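Local coordinates for protein vinylacetyl-CoA Delta-isomerase (Nitrosopumilus maritimus SCM1, PDB 6VJR) that probably isomerises vinylacetyl-CoA and dehydrates 4-hydroxybutyryl-CoA, using FAD and an iron-sulfur cluster, at residues D6-I9 with E10-R13. Numbering follows the deposited sequence.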
ATOM      1  N   ASP A   6      40.776  12.730 -12.809  1.00 20.44           N
ATOM      2  CA  ASP A   6      41.317  13.808 -13.614  1.00 20.68           C
ATOM      3  C   ASP A   6      41.815  13.294 -14.958  1.00 18.71           C
ATOM      4  O   ASP A   6      41.641  13.961 -15.968  1.00 20.43           O
ATOM      5  CB  ASP A   6      42.371  14.574 -12.859  1.00 24.26           C
ATOM      6  CG  ASP A   6      41.831  15.402 -11.702  1.00 28.68           C
ATOM      7  OD1 ASP A   6      40.585  15.536 -11.566  1.00 32.95           O
ATOM      8  OD2 ASP A   6      42.671  15.897 -10.938  1.00 35.82           O
ATOM      9  N   ASP A   7      42.498  12.147 -14.963  1.00 20.38           N
ATOM     10  CA  ASP A   7      42.956  11.554 -16.211  1.00 19.94           C
ATOM     11  C   ASP A   7      41.754  11.247 -17.120  1.00 18.66           C
ATOM     12  O   ASP A   7      41.786  11.453 -18.335  1.00 19.52           O
ATOM     13  CB  ASP A   7      43.692  10.255 -15.951  1.00 21.54           C
ATOM     14  CG  ASP A   7      45.057  10.325 -15.279  1.00 25.54           C
ATOM     15  OD1 ASP A   7      45.674  11.400 -15.254  1.00 28.43           O
ATOM     16  OD2 ASP A   7      45.460   9.288 -14.732  1.00 28.83           O
ATOM     17  N   TYR A   8      40.673  10.749 -16.513  1.00 17.55           N
ATOM     18  CA  TYR A   8      39.463  10.419 -17.255  1.00 17.22           C
ATOM     19  C   TYR A   8      38.864  11.668 -17.896  1.00 17.42           C
ATOM     20  O   TYR A   8      38.560  11.685 -19.085  1.00 18.01           O
ATOM     21  CB  TYR A   8      38.470   9.724 -16.342  1.00 17.62           C
ATOM     22  CG  TYR A   8      37.061   9.747 -16.913  1.00 15.58           C
ATOM     23  CD1 TYR A   8      36.712   8.984 -18.043  1.00 16.10           C
ATOM     24  CD2 TYR A   8      36.098  10.570 -16.373  1.00 16.14           C
ATOM     25  CE1 TYR A   8      35.445   9.039 -18.596  1.00 16.16           C
ATOM     26  CE2 TYR A   8      34.816  10.579 -16.878  1.00 15.30           C
ATOM     27  CZ  TYR A   8      34.489   9.840 -18.001  1.00 15.38           C
ATOM     28  OH  TYR A   8      33.209   9.915 -18.452  1.00 15.44           O
ATOM     29  N   ILE A   9      38.767  12.744 -17.124  1.00 18.03           N
ATOM     30  CA  ILE A   9      38.225  13.985 -17.669  1.00 19.20           C
ATOM     31  C   ILE A   9      39.061  14.469 -18.861  1.00 18.44           C
ATOM     32  O   ILE A   9      38.522  14.815 -19.901  1.00 18.95           O
ATOM     33  CB  ILE A   9      38.075  15.022 -16.561  1.00 19.02           C
ATOM     34  CG1 ILE A   9      37.015  14.542 -15.579  1.00 21.90           C
ATOM     35  CG2 ILE A   9      37.775  16.423 -17.091  1.00 20.90           C
ATOM     36  CD1 ILE A   9      36.937  15.367 -14.312  1.00 21.73           C
ATOM     37  N   GLU A  10      40.392  14.381 -18.759  1.00 19.43           N
ATOM     38  CA  GLU A  10      41.248  14.774 -19.854  1.00 21.16           C
ATOM     39  C   GLU A  10      41.039  13.897 -21.091  1.00 18.90           C
ATOM     40  O   GLU A  10      41.077  14.425 -22.189  1.00 20.37           O
ATOM     41  CB  GLU A  10      42.690  14.691 -19.360  1.00 22.76           C
ATOM     42  CG  GLU A  10      43.703  15.187 -20.382  1.00 31.36           C
ATOM     43  CD  GLU A  10      43.512  16.611 -20.877  1.00 36.94           C
ATOM     44  OE1 GLU A  10      43.091  17.511 -20.096  1.00 41.15           O
ATOM     45  OE2 GLU A  10      43.798  16.806 -22.088  1.00 47.45           O
ATOM     46  N   SER A  11      40.772  12.593 -20.917  1.00 18.15           N
ATOM     47  CA  SER A  11      40.551  11.664 -22.025  1.00 18.75           C
ATOM     48  C   SER A  11      39.280  12.007 -22.831  1.00 18.00           C
ATOM     49  O   SER A  11      39.144  11.558 -23.977  1.00 18.94           O
ATOM     50  CB  SER A  11      40.425  10.221 -21.514  1.00 19.36           C
ATOM     51  OG  SER A  11      39.092   9.965 -21.024  1.00 19.35           O
ATOM     52  N   LEU A  12      38.381  12.837 -22.265  1.00 18.37           N
ATOM     53  CA  LEU A  12      37.122  13.216 -22.928  1.00 18.30           C
ATOM     54  C   LEU A  12      37.257  14.487 -23.763  1.00 19.83           C
ATOM     55  O   LEU A  12      36.292  14.894 -24.423  1.00 21.29           O
ATOM     56  CB  LEU A  12      36.011  13.448 -21.903  1.00 17.93           C
ATOM     57  CG  LEU A  12      35.573  12.234 -21.088  1.00 19.21           C
ATOM     58  CD1 LEU A  12      34.457  12.621 -20.136  1.00 19.26           C
ATOM     59  CD2 LEU A  12      35.169  11.102 -22.016  1.00 19.99           C
ATOM     60  N   ARG A  13      38.401  15.167 -23.634  1.00 20.67           N
ATOM     61  CA  ARG A  13      38.633  16.449 -24.295  1.00 20.28           C
ATOM     62  C   ARG A  13      39.110  16.246 -25.729  1.00 20.27           C
ATOM     63  O   ARG A  13      39.901  15.358 -26.037  1.00 22.83           O
ATOM     64  CB  ARG A  13      39.659  17.320 -23.577  1.00 21.72           C
ATOM     65  CG  ARG A  13      39.171  17.823 -22.232  1.00 23.41           C
ATOM     66  CD  ARG A  13      40.175  18.785 -21.636  1.00 27.26           C
ATOM     67  NE  ARG A  13      39.758  19.300 -20.333  1.00 31.19           N
ATOM     68  CZ  ARG A  13      38.873  20.272 -20.169  1.00 34.48           C
ATOM     69  NH1 ARG A  13      38.339  20.886 -21.212  1.00 33.54           N
ATOM     70  NH2 ARG A  13      38.569  20.662 -18.945  1.00 39.92           N
TER
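Y8 and L12, four residues apart on the short helix 5-11 and the turn that follows it, meet ring against isobutyl group. From CB, with CG anti to the backbone N (chi1 162°), the ring of Y8 slants outward and over to L12. CD1 passes 3.9 Å from OG of S11. Farther out, CE1 is equally far, 4.0 Å, from L12 CD1 and CD2. CZ touches L12 CD1 at 3.5 Å, and the same methyl sits 3.4 Å from the phenol oxygen OH, while L12 CG lies over one ring face. The OH itself hydrogen-bonds to the backbone O of N192, so tyrosine suits a buried place that needs a broad apolar surface and a polar tip.

This N-terminal helix belongs to the 4-hydroxyphenylacetate 3-hydroxylase N-terminal family region and packs on helix 36-51, with the Y8 side chain about 12 Å from a bound iron-sulfur cluster. V42 of helix 36-51 touches Y8 and I39 touches L12, where the apolar leucine suits its buried position. Along the backbone, the i to i+4 bonds from E10 N to D6 O and from S11 N to D7 O give way to i to i+3 bonds, L12 N to I9 O at 3.1 Å and R13 N to E10 O. The Y8 carbonyl, which L12 N reaches only weakly, is instead gripped by the S11 hydroxyl: OG donates to Y8 O at 2.6 Å, in the carbonyl plane on a lone pair. Serine fits here because its short side chain can fold back onto the preceding turn, and OG also hydrogen-bonds to H194 NE2.

An alanine in place of Y8 would probably leave the L12 methyls without their ring partner and the N192 carbonyl without its phenol donor.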